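Local coordinates for protein succinylglutamate desuccinylase (PDB 1YW4) that probably hydrolyses N-succinylglutamate to succinate and glutamate, the last step of arginine breakdown by the succinyltransferase pathway, using one zinc ion per subunit, at residues 72-82 against 236-244; 279-290 against 302-311. All coordinates share one frame; numbering follows the deposited sequence.

How the contacts relate
The two contacts lie on opposite sides of the chain's centre, their own centres about 41 Å apart and their nearest atoms about 19 Å apart, and both segments of contact 1 precede those of contact 2 in the sequence. Contact 1 joins the C-terminal ends of helices 61-75 and 230-241, away from the metal. Contact 2 pairs the short strands 283-284 and 307-309. Of the two, contact 2 comes nearer the reaction centre, for the side chain of Phe310 is about 8 Å from the zinc ion. Contact 1 thus joins helices of the zinc-dependent catalytic part, contact 2 strands of the barrel-sandwich hybrid domain.

Contact 1: residues 72-82 against 236-244; sequences DIAAGQLALNC and LRGLLSNPQ
Arg237 grips Asp72 end-on: both NH1 and NH2 donate to the single oxygen OD2, NH1 at 2.7 Å from Asp72 OD2. The carboxylate oxygen lies near the guanidinium plane, at its edge, and NH1 meets it on the anti lone pair, while the two flat groups are turned 50° apart. Beside the arginine's aliphatic part, Leu78 CD2 lies 4.0 Å from Arg237 CG, and Leu78 CD1 touches Ser241 OG; with CG trans to the backbone N (chi1 -177°), both methyls are carried to the helix.

Between Asp72 and Leu78 a Schellman motif ends helix 61-75: Asp72 O accepts from Gln77 N and Leu78 N, and glycine suits Gly76, where a CB would jam against the preceding carbonyl O. The loop beyond is tied to the C-terminal end of helix 230-241 in the catalytic domain, away from the zinc site. Leu240 O and Ser241 O lack the N-H donors of a next turn, as is usual there. Asn81 suits this place, its N bonding Leu240 O at 2.8 Å and its ND2 taking Ser241 O at 2.7 Å. In return Ser241 OG donates to Ala79 O. Inward, Leu80 CD1 packs on Leu240 CB at 3.9 Å, and the small sulfur of Cys82 fits between Leu239 O and the Pro243 ring.

In a second shell, Asp233 forms a salt bridge with Arg237 NE, and Met69 touches both Arg237 and Leu240.

Contact 2: residues 279-290 against 302-311; sequences VENFTLLPDGML and TGGEERILFP
Arg307 and Leu284 form a non-hydrogen-bonded antiparallel pair in the barrel-sandwich hybrid domain, beside a G1 beta bulge in which Phe282 and Thr283 both face Ile308. From CB, 3.3 Å from Thr283 O, the arginine runs extended across the neighbouring strand. Its CG lies against Leu284 CA, and CD passes Phe282 O and lies at the edge of the Phe282 ring, near its plane. The guanidinium then turns one face to Leu284, whose CD1 stands 3.9 Å above its plane. At the tip Arg307 NH1 donates to Phe282 O, 2.8 Å away and nearly in line with the carbonyl. A long side chain with a flat polar end suits this site, since its methylenes pack while NH1 satisfies a carbonyl of the bulge.

Backbone bonds run on either side of the Leu284-Arg307 pair: Phe282 N to Ile308 O, Ile308 N to Thr283 O, and Leu285 N to Glu306 O. Phe282, at positive phi in the type II turn 280-283, sends its ring alongside Leu309, whose CD1 sits over one face, 3.8 Å from the ring centroid, in a CH-pi contact; Phe157 and Phe160 meet the same ring edge-to-face.

At the far end Thr302 OG1 donates to Asp287 OD1 at 3.1 Å and accepts from Gly288 N. At the other end, next to Phe310, Asn281 CG sits trans to its carbonyl carbon (chi1 -76°), which brings Asn281 OD1 to within 2.6 Å of Phe310 N, a hydrogen bond whose donor is tilted 27° from the plane of the side-chain carbonyl.

Contact 1: residues 72-82 against 236-244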
ATOM      1  N   ASP A  72      35.483  -5.525  24.619  1.00 22.57           N
ATOM      2  CA  ASP A  72      35.854  -4.136  24.892  1.00 23.61           C
ATOM      3  C   ASP A  72      35.227  -3.631  26.183  1.00 23.79           C
ATOM      4  O   ASP A  72      35.850  -2.876  26.934  1.00 21.99           O
ATOM      5  CB  ASP A  72      35.460  -3.221  23.730  1.00 23.61           C
ATOM      6  CG  ASP A  72      36.398  -3.361  22.543  1.00 25.08           C
ATOM      7  OD1 ASP A  72      37.503  -3.899  22.728  1.00 25.67           O
ATOM      8  OD2 ASP A  72      36.041  -2.927  21.432  1.00 26.02           O
ATOM      9  N   ILE A  73      33.995  -4.050  26.444  1.00 23.57           N
ATOM     10  CA  ILE A  73      33.317  -3.634  27.663  1.00 23.74           C
ATOM     11  C   ILE A  73      34.051  -4.205  28.872  1.00 25.09           C
ATOM     12  O   ILE A  73      34.343  -3.489  29.832  1.00 25.58           O
ATOM     13  CB  ILE A  73      31.848  -4.113  27.675  1.00 23.67           C
ATOM     14  CG1 ILE A  73      31.070  -3.388  26.577  1.00 24.23           C
ATOM     15  CG2 ILE A  73      31.223  -3.860  29.049  1.00 24.76           C
ATOM     16  CD1 ILE A  73      29.599  -3.708  26.539  1.00 22.44           C
ATOM     17  N   ALA A  74      34.354  -5.498  28.815  1.00 24.83           N
ATOM     18  CA  ALA A  74      35.058  -6.173  29.897  1.00 27.12           C
ATOM     19  C   ALA A  74      36.489  -5.656  30.042  1.00 30.03           C
ATOM     20  O   ALA A  74      37.121  -5.834  31.084  1.00 29.77           O
ATOM     21  CB  ALA A  74      35.069  -7.681  29.653  1.00 25.58           C
ATOM     22  N   ALA A  75      36.996  -5.021  28.991  1.00 31.56           N
ATOM     23  CA  ALA A  75      38.350  -4.480  29.006  1.00 33.41           C
ATOM     24  C   ALA A  75      38.353  -3.032  29.492  1.00 34.33           C
ATOM     25  O   ALA A  75      39.376  -2.526  29.950  1.00 36.85           O
ATOM     26  CB  ALA A  75      38.959  -4.563  27.608  1.00 32.40           C
ATOM     27  N   GLY A  76      37.203  -2.372  29.398  1.00 34.25           N
ATOM     28  CA  GLY A  76      37.112  -0.988  29.825  1.00 35.21           C
ATOM     29  C   GLY A  76      37.309  -0.041  28.657  1.00 36.00           C
ATOM     30  O   GLY A  76      37.440   1.168  28.841  1.00 36.07           O
ATOM     31  N   GLN A  77      37.329  -0.604  27.452  1.00 36.69           N
ATOM     32  CA  GLN A  77      37.508   0.158  26.220  1.00 37.98           C
ATOM     33  C   GLN A  77      36.180   0.781  25.790  1.00 38.09           C
ATOM     34  O   GLN A  77      36.153   1.815  25.121  1.00 38.24           O
ATOM     35  CB  GLN A  77      38.000  -0.763  25.104  1.00 40.50           C
ATOM     36  CG  GLN A  77      38.982  -0.125  24.150  1.00 43.92           C
ATOM     37  CD  GLN A  77      40.414  -0.451  24.516  1.00 45.92           C
ATOM     38  OE1 GLN A  77      40.850  -0.206  25.644  1.00 45.91           O
ATOM     39  NE2 GLN A  77      41.154  -1.011  23.564  1.00 46.29           N
ATOM     40  N   LEU A  78      35.080   0.133  26.167  1.00 36.97           N
ATOM     41  CA  LEU A  78      33.744   0.612  25.826  1.00 34.41           C
ATOM     42  C   LEU A  78      32.900   0.734  27.089  1.00 34.30           C
ATOM     43  O   LEU A  78      32.924  -0.145  27.952  1.00 35.33           O
ATOM     44  CB  LEU A  78      33.072  -0.354  24.839  1.00 33.95           C
ATOM     45  CG  LEU A  78      31.682   0.001  24.295  1.00 32.82           C
ATOM     46  CD1 LEU A  78      31.771   1.236  23.403  1.00 33.01           C
ATOM     47  CD2 LEU A  78      31.132  -1.172  23.505  1.00 29.43           C
ATOM     48  N   ALA A  79      32.159   1.829  27.196  1.00 32.68           N
ATOM     49  CA  ALA A  79      31.312   2.063  28.358  1.00 31.70           C
ATOM     50  C   ALA A  79      29.922   1.479  28.133  1.00 30.30           C
ATOM     51  O   ALA A  79      29.416   1.471  27.010  1.00 30.11           O
ATOM     52  CB  ALA A  79      31.211   3.557  28.636  1.00 32.31           C
ATOM     53  N   LEU A  80      29.309   0.993  29.207  1.00 28.40           N
ATOM     54  CA  LEU A  80      27.975   0.411  29.124  1.00 27.53           C
ATOM     55  C   LEU A  80      27.011   1.131  30.053  1.00 28.01           C
ATOM     56  O   LEU A  80      27.186   1.118  31.273  1.00 27.20           O
ATOM     57  CB  LEU A  80      28.020  -1.079  29.485  1.00 26.06           C
ATOM     58  CG  LEU A  80      26.690  -1.843  29.463  1.00 24.69           C
ATOM     59  CD1 LEU A  80      26.139  -1.892  28.050  1.00 24.10           C
ATOM     60  CD2 LEU A  80      26.905  -3.256  30.000  1.00 22.77           C
ATOM     61  N   ASN A  81      25.991   1.759  29.474  1.00 28.45           N
ATOM     62  CA  ASN A  81      25.001   2.480  30.260  1.00 28.95           C
ATOM     63  C   ASN A  81      23.579   2.021  29.990  1.00 28.23           C
ATOM     64  O   ASN A  81      22.630   2.787  30.134  1.00 29.47           O
ATOM     65  CB  ASN A  81      25.128   3.982  30.006  1.00 32.05           C
ATOM     66  CG  ASN A  81      26.412   4.545  30.559  1.00 32.46           C
ATOM     67  OD1 ASN A  81      26.594   4.624  31.774  1.00 36.33           O
ATOM     68  ND2 ASN A  81      27.323   4.922  29.670  1.00 35.85           N
ATOM     69  N   CYS A  82      23.434   0.762  29.596  1.00 26.94           N
ATOM     70  CA  CYS A  82      22.118   0.195  29.337  1.00 25.96           C
ATOM     71  C   CYS A  82      22.070  -1.204  29.928  1.00 22.64           C
ATOM     72  O   CYS A  82      23.103  -1.791  30.245  1.00 19.80           O
ATOM     73  CB  CYS A  82      21.848   0.047  27.837  1.00 29.82           C
ATOM     74  SG  CYS A  82      22.163   1.456  26.779  1.00 36.00           S
ATOM     75  N   LEU A 236      25.801   0.361  17.265  1.00 27.69           N
ATOM     76  CA  LEU A 236      25.563  -0.489  18.429  1.00 28.00           C
ATOM     77  C   LEU A 236      26.430  -0.029  19.597  1.00 27.39           C
ATOM     78  O   LEU A 236      25.944   0.123  20.719  1.00 29.91           O
ATOM     79  CB  LEU A 236      25.868  -1.948  18.083  1.00 26.37           C
ATOM     80  CG  LEU A 236      24.776  -3.003  18.282  1.00 28.42           C
ATOM     81  CD1 LEU A 236      23.398  -2.461  17.945  1.00 25.20           C
ATOM     82  CD2 LEU A 236      25.115  -4.220  17.414  1.00 25.83           C
ATOM     83  N   ARG A 237      27.711   0.195  19.341  1.00 27.26           N
ATOM     84  CA  ARG A 237      28.601   0.660  20.402  1.00 27.69           C
ATOM     85  C   ARG A 237      28.104   2.007  20.941  1.00 26.74           C
ATOM     86  O   ARG A 237      28.210   2.288  22.135  1.00 26.80           O
ATOM     87  CB  ARG A 237      30.034   0.800  19.878  1.00 26.62           C
ATOM     88  CG  ARG A 237      30.735  -0.523  19.614  1.00 25.61           C
ATOM     89  CD  ARG A 237      32.035  -0.308  18.853  1.00 24.44           C
ATOM     90  NE  ARG A 237      32.761  -1.556  18.638  1.00 21.48           N
ATOM     91  CZ  ARG A 237      33.634  -2.073  19.498  1.00 22.68           C
ATOM     92  NH1 ARG A 237      33.902  -1.450  20.637  1.00 25.37           N
ATOM     93  NH2 ARG A 237      34.231  -3.221  19.228  1.00 23.45           N
ATOM     94  N   GLY A 238      27.547   2.830  20.056  1.00 27.45           N
ATOM     95  CA  GLY A 238      27.039   4.128  20.473  1.00 26.06           C
ATOM     96  C   GLY A 238      25.781   4.001  21.310  1.00 26.10           C
ATOM     97  O   GLY A 238      25.521   4.808  22.206  1.00 24.20           O
ATOM     98  N   LEU A 239      24.988   2.978  21.015  1.00 24.12           N
ATOM     99  CA  LEU A 239      23.765   2.746  21.761  1.00 23.52           C
ATOM    100  C   LEU A 239      24.092   2.305  23.186  1.00 21.93           C
ATOM    101  O   LEU A 239      23.545   2.832  24.150  1.00 22.66           O
ATOM    102  CB  LEU A 239      22.914   1.675  21.064  1.00 24.80           C
ATOM    103  CG  LEU A 239      21.697   1.215  21.861  1.00 23.79           C
ATOM    104  CD1 LEU A 239      20.812   2.413  22.159  1.00 25.11           C
ATOM    105  CD2 LEU A 239      20.928   0.155  21.083  1.00 23.10           C
ATOM    106  N   LEU A 240      25.003   1.349  23.323  1.00 23.06           N
ATOM    107  CA  LEU A 240      25.371   0.856  24.648  1.00 22.48           C
ATOM    108  C   LEU A 240      26.041   1.925  25.505  1.00 24.41           C
ATOM    109  O   LEU A 240      25.777   2.019  26.701  1.00 24.32           O
ATOM    110  CB  LEU A 240      26.302  -0.343  24.521  1.00 20.45           C
ATOM    111  CG  LEU A 240      25.724  -1.510  23.707  1.00 20.24           C
ATOM    112  CD1 LEU A 240      26.774  -2.589  23.578  1.00 16.78           C
ATOM    113  CD2 LEU A 240      24.460  -2.030  24.369  1.00 18.06           C
ATOM    114  N   SER A 241      26.912   2.723  24.896  1.00 27.26           N
ATOM    115  CA  SER A 241      27.612   3.776  25.628  1.00 31.50           C
ATOM    116  C   SER A 241      26.723   4.965  25.952  1.00 33.31           C
ATOM    117  O   SER A 241      26.525   5.309  27.118  1.00 35.73           O
ATOM    118  CB  SER A 241      28.828   4.259  24.838  1.00 30.34           C
ATOM    119  OG  SER A 241      29.861   3.299  24.891  1.00 35.99           O
ATOM    120  N   ASN A 242      26.200   5.598  24.911  1.00 37.18           N
ATOM    121  CA  ASN A 242      25.332   6.754  25.070  1.00 38.82           C
ATOM    122  C   ASN A 242      24.031   6.536  24.310  1.00 39.47           C
ATOM    123  O   ASN A 242      23.870   6.992  23.177  1.00 38.49           O
ATOM    124  CB  ASN A 242      26.035   8.014  24.564  1.00 42.08           C
ATOM    125  CG  ASN A 242      25.180   9.254  24.720  1.00 43.18           C
ATOM    126  OD1 ASN A 242      24.596   9.491  25.780  1.00 45.90           O
ATOM    127  ND2 ASN A 242      25.106  10.058  23.668  1.00 44.45           N
ATOM    128  N   PRO A 243      23.081   5.835  24.939  1.00 40.14           N
ATOM    129  CA  PRO A 243      21.771   5.524  24.365  1.00 40.99           C
ATOM    130  C   PRO A 243      20.818   6.713  24.268  1.00 42.13           C
ATOM    131  O   PRO A 243      19.760   6.613  23.646  1.00 40.03           O
ATOM    132  CB  PRO A 243      21.249   4.439  25.298  1.00 40.11           C
ATOM    133  CG  PRO A 243      21.787   4.877  26.620  1.00 39.63           C
ATOM    134  CD  PRO A 243      23.214   5.250  26.286  1.00 39.95           C
ATOM    135  N   GLN A 244      21.187   7.835  24.878  1.00 44.51           N
ATOM    136  CA  GLN A 244      20.333   9.018  24.838  1.00 45.91           C
ATOM    137  C   GLN A 244      20.629   9.950  23.674  1.00 46.29           C
ATOM    138  O   GLN A 244      19.907  10.923  23.453  1.00 47.18           O
ATOM    139  CB  GLN A 244      20.423   9.793  26.152  1.00 46.98           C
ATOM    140  CG  GLN A 244      19.752   9.077  27.306  1.00 49.75           C
ATOM    141  CD  GLN A 244      18.374   8.563  26.931  1.00 50.02           C
ATOM    142  OE1 GLN A 244      17.489   9.336  26.563  1.00 50.37           O
ATOM    143  NE2 GLN A 244      18.189   7.251  27.017  1.00 51.50           N
TER

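Contact 2: residues 279-290 against 302-311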
ATOM      1  N   VAL A 279      19.353 -15.066  -8.224  1.00 30.09           N
ATOM      2  CA  VAL A 279      18.708 -13.751  -8.228  1.00 28.62           C
ATOM      3  C   VAL A 279      18.749 -13.120  -6.834  1.00 28.27           C
ATOM      4  O   VAL A 279      18.438 -13.774  -5.839  1.00 27.80           O
ATOM      5  CB  VAL A 279      17.230 -13.846  -8.709  1.00 30.31           C
ATOM      6  CG1 VAL A 279      16.432 -14.753  -7.792  1.00 28.68           C
ATOM      7  CG2 VAL A 279      16.609 -12.455  -8.761  1.00 29.33           C
ATOM      8  N   GLU A 280      19.138 -11.850  -6.765  1.00 26.99           N
ATOM      9  CA  GLU A 280      19.227 -11.144  -5.487  1.00 26.34           C
ATOM     10  C   GLU A 280      17.860 -10.787  -4.918  1.00 25.28           C
ATOM     11  O   GLU A 280      16.891 -10.617  -5.660  1.00 22.93           O
ATOM     12  CB  GLU A 280      20.049  -9.858  -5.642  1.00 28.30           C
ATOM     13  CG  GLU A 280      21.537 -10.082  -5.862  1.00 31.91           C
ATOM     14  CD  GLU A 280      22.317  -8.789  -6.011  1.00 34.59           C
ATOM     15  OE1 GLU A 280      23.562  -8.859  -6.075  1.00 38.64           O
ATOM     16  OE2 GLU A 280      21.697  -7.706  -6.068  1.00 36.21           O
ATOM     17  N   ASN A 281      17.786 -10.673  -3.594  1.00 22.96           N
ATOM     18  CA  ASN A 281      16.535 -10.304  -2.949  1.00 20.76           C
ATOM     19  C   ASN A 281      16.214  -8.858  -3.304  1.00 18.92           C
ATOM     20  O   ASN A 281      17.119  -8.038  -3.497  1.00 19.19           O
ATOM     21  CB  ASN A 281      16.627 -10.427  -1.422  1.00 19.06           C
ATOM     22  CG  ASN A 281      16.576 -11.861  -0.943  1.00 21.05           C
ATOM     23  OD1 ASN A 281      15.666 -12.615  -1.300  1.00 17.30           O
ATOM     24  ND2 ASN A 281      17.550 -12.246  -0.113  1.00 19.77           N
ATOM     25  N   PHE A 282      14.921  -8.563  -3.375  1.00 18.88           N
ATOM     26  CA  PHE A 282      14.408  -7.235  -3.701  1.00 19.95           C
ATOM     27  C   PHE A 282      14.647  -6.861  -5.155  1.00 21.33           C
ATOM     28  O   PHE A 282      14.618  -5.685  -5.515  1.00 20.08           O
ATOM     29  CB  PHE A 282      15.020  -6.183  -2.771  1.00 19.52           C
ATOM     30  CG  PHE A 282      14.557  -6.298  -1.343  1.00 19.80           C
ATOM     31  CD1 PHE A 282      13.240  -6.002  -0.994  1.00 19.96           C
ATOM     32  CD2 PHE A 282      15.438  -6.713  -0.346  1.00 19.52           C
ATOM     33  CE1 PHE A 282      12.808  -6.119   0.332  1.00 20.22           C
ATOM     34  CE2 PHE A 282      15.016  -6.833   0.978  1.00 21.15           C
ATOM     35  CZ  PHE A 282      13.702  -6.536   1.319  1.00 18.57           C
ATOM     36  N   THR A 283      14.890  -7.864  -5.995  1.00 21.40           N
ATOM     37  CA  THR A 283      15.097  -7.601  -7.415  1.00 23.16           C
ATOM     38  C   THR A 283      13.787  -7.068  -7.992  1.00 22.43           C
ATOM     39  O   THR A 283      12.740  -7.694  -7.838  1.00 22.69           O
ATOM     40  CB  THR A 283      15.490  -8.877  -8.180  1.00 23.78           C
ATOM     41  OG1 THR A 283      16.810  -9.279  -7.796  1.00 22.44           O
ATOM     42  CG2 THR A 283      15.458  -8.629  -9.680  1.00 22.21           C
ATOM     43  N   LEU A 284      13.861  -5.915  -8.652  1.00 22.73           N
ATOM     44  CA  LEU A 284      12.699  -5.266  -9.257  1.00 23.34           C
ATOM     45  C   LEU A 284      12.117  -6.065 -10.425  1.00 23.89           C
ATOM     46  O   LEU A 284      12.850  -6.516 -11.307  1.00 24.72           O
ATOM     47  CB  LEU A 284      13.080  -3.864  -9.754  1.00 24.23           C
ATOM     48  CG  LEU A 284      11.967  -2.979 -10.333  1.00 25.55           C
ATOM     49  CD1 LEU A 284      11.220  -2.291  -9.191  1.00 25.86           C
ATOM     50  CD2 LEU A 284      12.569  -1.917 -11.270  1.00 27.62           C
ATOM     51  N   LEU A 285      10.797  -6.236 -10.425  1.00 23.32           N
ATOM     52  CA  LEU A 285      10.113  -6.968 -11.488  1.00 25.48           C
ATOM     53  C   LEU A 285       9.433  -5.979 -12.440  1.00 26.30           C
ATOM     54  O   LEU A 285       8.448  -5.345 -12.088  1.00 25.46           O
ATOM     55  CB  LEU A 285       9.071  -7.919 -10.894  1.00 24.49           C
ATOM     56  CG  LEU A 285       9.521  -9.193 -10.157  1.00 26.94           C
ATOM     57  CD1 LEU A 285      11.046  -9.300 -10.083  1.00 27.61           C
ATOM     58  CD2 LEU A 285       8.913  -9.182  -8.773  1.00 23.88           C
ATOM     59  N   PRO A 286       9.951  -5.846 -13.669  1.00 29.62           N
ATOM     60  CA  PRO A 286       9.361  -4.912 -14.636  1.00 31.47           C
ATOM     61  C   PRO A 286       7.926  -5.230 -15.030  1.00 33.45           C
ATOM     62  O   PRO A 286       7.476  -6.370 -14.922  1.00 34.41           O
ATOM     63  CB  PRO A 286      10.325  -4.989 -15.817  1.00 32.03           C
ATOM     64  CG  PRO A 286      10.807  -6.410 -15.760  1.00 31.66           C
ATOM     65  CD  PRO A 286      11.055  -6.609 -14.277  1.00 29.45           C
ATOM     66  N   ASP A 287       7.202  -4.209 -15.478  1.00 36.18           N
ATOM     67  CA  ASP A 287       5.819  -4.393 -15.896  1.00 37.46           C
ATOM     68  C   ASP A 287       5.804  -5.297 -17.122  1.00 37.57           C
ATOM     69  O   ASP A 287       6.375  -4.960 -18.159  1.00 37.33           O
ATOM     70  CB  ASP A 287       5.181  -3.044 -16.230  1.00 38.90           C
ATOM     71  CG  ASP A 287       3.741  -3.179 -16.674  1.00 40.38           C
ATOM     72  OD1 ASP A 287       2.904  -3.629 -15.862  1.00 40.16           O
ATOM     73  OD2 ASP A 287       3.444  -2.836 -17.839  1.00 41.79           O
ATOM     74  N   GLY A 288       5.150  -6.447 -16.989  1.00 38.52           N
ATOM     75  CA  GLY A 288       5.078  -7.408 -18.076  1.00 40.35           C
ATOM     76  C   GLY A 288       5.162  -8.834 -17.559  1.00 41.78           C
ATOM     77  O   GLY A 288       4.164  -9.563 -17.554  1.00 42.85           O
HETATM   78  N   MSE A 289       6.351  -9.240 -17.117  1.00 42.42           N
HETATM   79  CA  MSE A 289       6.545 -10.590 -16.588  1.00 41.37           C
HETATM   80  C   MSE A 289       5.791 -10.742 -15.273  1.00 40.02           C
HETATM   81  O   MSE A 289       5.935  -9.923 -14.366  1.00 43.83           O
HETATM   82  CB  MSE A 289       8.034 -10.872 -16.346  1.00 44.02           C
HETATM   83  CG  MSE A 289       8.711  -9.909 -15.370  1.00 44.08           C
HETATM   84 SE   MSE A 289      10.129 -10.742 -14.297  1.00 45.57          SE
HETATM   85  CE  MSE A 289       9.047 -11.335 -12.809  1.00 45.98           C
ATOM     86  N   LEU A 290       4.977 -11.784 -15.168  1.00 36.87           N
ATOM     87  CA  LEU A 290       4.229 -12.022 -13.937  1.00 36.31           C
ATOM     88  C   LEU A 290       3.994 -13.521 -13.769  1.00 35.26           C
ATOM     89  O   LEU A 290       4.591 -14.331 -14.483  1.00 40.21           O
ATOM     90  CB  LEU A 290       2.892 -11.259 -13.953  1.00 33.36           C
ATOM     91  CG  LEU A 290       2.572 -10.524 -12.649  1.00 33.12           C
ATOM     92  CD1 LEU A 290       3.633  -9.455 -12.396  1.00 32.26           C
ATOM     93  CD2 LEU A 290       1.203  -9.901 -12.719  1.00 31.30           C
ATOM     94  N   THR A 302       0.892  -6.050 -11.795  1.00 51.67           N
ATOM     95  CA  THR A 302       2.210  -5.619 -12.251  1.00 50.02           C
ATOM     96  C   THR A 302       2.233  -4.116 -12.522  1.00 47.54           C
ATOM     97  O   THR A 302       1.238  -3.542 -12.960  1.00 47.35           O
ATOM     98  CB  THR A 302       2.619  -6.375 -13.540  1.00 50.93           C
ATOM     99  OG1 THR A 302       3.905  -5.921 -13.984  1.00 50.62           O
ATOM    100  CG2 THR A 302       1.591  -6.144 -14.641  1.00 51.72           C
ATOM    101  N   GLY A 303       3.371  -3.487 -12.252  1.00 44.57           N
ATOM    102  CA  GLY A 303       3.493  -2.058 -12.475  1.00 41.46           C
ATOM    103  C   GLY A 303       4.924  -1.565 -12.366  1.00 40.17           C
ATOM    104  O   GLY A 303       5.172  -0.369 -12.223  1.00 40.03           O
ATOM    105  N   GLY A 304       5.875  -2.490 -12.442  1.00 38.36           N
ATOM    106  CA  GLY A 304       7.272  -2.111 -12.342  1.00 37.68           C
ATOM    107  C   GLY A 304       7.653  -1.652 -10.948  1.00 36.73           C
ATOM    108  O   GLY A 304       8.716  -1.058 -10.746  1.00 38.20           O
ATOM    109  N   GLU A 305       6.786  -1.921  -9.981  1.00 35.13           N
ATOM    110  CA  GLU A 305       7.039  -1.537  -8.597  1.00 36.27           C
ATOM    111  C   GLU A 305       7.330  -2.741  -7.702  1.00 34.31           C
ATOM    112  O   GLU A 305       7.964  -2.608  -6.655  1.00 32.96           O
ATOM    113  CB  GLU A 305       5.836  -0.768  -8.037  1.00 39.52           C
ATOM    114  CG  GLU A 305       5.702   0.661  -8.548  1.00 43.82           C
ATOM    115  CD  GLU A 305       6.768   1.581  -7.985  1.00 46.17           C
ATOM    116  OE1 GLU A 305       7.967   1.347  -8.260  1.00 47.98           O
ATOM    117  OE2 GLU A 305       6.405   2.535  -7.260  1.00 46.02           O
ATOM    118  N   GLU A 306       6.868  -3.916  -8.119  1.00 32.29           N
ATOM    119  CA  GLU A 306       7.072  -5.119  -7.329  1.00 32.36           C
ATOM    120  C   GLU A 306       8.511  -5.643  -7.381  1.00 30.57           C
ATOM    121  O   GLU A 306       9.260  -5.350  -8.309  1.00 29.94           O
ATOM    122  CB  GLU A 306       6.107  -6.219  -7.777  1.00 33.26           C
ATOM    123  CG  GLU A 306       4.914  -5.735  -8.584  1.00 35.86           C
ATOM    124  CD  GLU A 306       5.190  -5.760 -10.079  1.00 37.05           C
ATOM    125  OE1 GLU A 306       5.910  -4.861 -10.587  1.00 34.12           O
ATOM    126  OE2 GLU A 306       4.695  -6.703 -10.741  1.00 38.07           O
ATOM    127  N   ARG A 307       8.891  -6.405  -6.361  1.00 27.35           N
ATOM    128  CA  ARG A 307      10.225  -6.982  -6.281  1.00 27.16           C
ATOM    129  C   ARG A 307      10.086  -8.391  -5.714  1.00 24.91           C
ATOM    130  O   ARG A 307       9.144  -8.682  -4.977  1.00 25.59           O
ATOM    131  CB  ARG A 307      11.123  -6.139  -5.365  1.00 25.63           C
ATOM    132  CG  ARG A 307      11.297  -4.687  -5.801  1.00 25.43           C
ATOM    133  CD  ARG A 307      11.996  -3.875  -4.719  1.00 26.19           C
ATOM    134  NE  ARG A 307      12.274  -2.503  -5.144  1.00 25.70           N
ATOM    135  CZ  ARG A 307      13.346  -2.128  -5.833  1.00 27.40           C
ATOM    136  NH1 ARG A 307      14.261  -3.027  -6.180  1.00 24.76           N
ATOM    137  NH2 ARG A 307      13.501  -0.854  -6.181  1.00 27.39           N
ATOM    138  N   ILE A 308      11.020  -9.262  -6.064  1.00 23.34           N
ATOM    139  CA  ILE A 308      10.989 -10.635  -5.586  1.00 22.02           C
ATOM    140  C   ILE A 308      11.790 -10.698  -4.284  1.00 22.41           C
ATOM    141  O   ILE A 308      12.804 -10.014  -4.131  1.00 21.79           O
ATOM    142  CB  ILE A 308      11.599 -11.593  -6.652  1.00 21.43           C
ATOM    143  CG1 ILE A 308      11.300 -13.058  -6.310  1.00 20.99           C
ATOM    144  CG2 ILE A 308      13.092 -11.370  -6.741  1.00 22.85           C
ATOM    145  CD1 ILE A 308       9.815 -13.375  -6.185  1.00 17.68           C
ATOM    146  N   LEU A 309      11.329 -11.504  -3.340  1.00 21.81           N
ATOM    147  CA  LEU A 309      12.030 -11.623  -2.070  1.00 23.02           C
ATOM    148  C   LEU A 309      12.036 -13.076  -1.610  1.00 23.26           C
ATOM    149  O   LEU A 309      11.022 -13.764  -1.695  1.00 22.74           O
ATOM    150  CB  LEU A 309      11.358 -10.731  -1.024  1.00 22.53           C
ATOM    151  CG  LEU A 309      12.015 -10.663   0.356  1.00 23.97           C
ATOM    152  CD1 LEU A 309      13.454 -10.167   0.223  1.00 24.70           C
ATOM    153  CD2 LEU A 309      11.217  -9.725   1.257  1.00 24.53           C
ATOM    154  N   PHE A 310      13.195 -13.537  -1.148  1.00 24.05           N
ATOM    155  CA  PHE A 310      13.368 -14.906  -0.662  1.00 26.07           C
ATOM    156  C   PHE A 310      12.893 -15.993  -1.631  1.00 28.11           C
ATOM    157  O   PHE A 310      12.145 -16.890  -1.253  1.00 27.49           O
ATOM    158  CB  PHE A 310      12.651 -15.063   0.681  1.00 25.77           C
ATOM    159  CG  PHE A 310      13.108 -14.085   1.719  1.00 24.74           C
ATOM    160  CD1 PHE A 310      12.201 -13.528   2.615  1.00 27.57           C
ATOM    161  CD2 PHE A 310      14.446 -13.711   1.798  1.00 26.26           C
ATOM    162  CE1 PHE A 310      12.619 -12.606   3.573  1.00 27.12           C
ATOM    163  CE2 PHE A 310      14.877 -12.794   2.749  1.00 26.78           C
ATOM    164  CZ  PHE A 310      13.960 -12.237   3.640  1.00 28.12           C
ATOM    165  N   PRO A 311      13.332 -15.933  -2.897  1.00 30.22           N
ATOM    166  CA  PRO A 311      12.920 -16.944  -3.877  1.00 33.03           C
ATOM    167  C   PRO A 311      13.475 -18.334  -3.540  1.00 36.21           C
ATOM    168  O   PRO A 311      14.642 -18.467  -3.173  1.00 35.71           O
ATOM    169  CB  PRO A 311      13.491 -16.403  -5.182  1.00 31.88           C
ATOM    170  CG  PRO A 311      14.764 -15.757  -4.724  1.00 31.25           C
ATOM    171  CD  PRO A 311      14.305 -14.997  -3.489  1.00 29.81           C
TER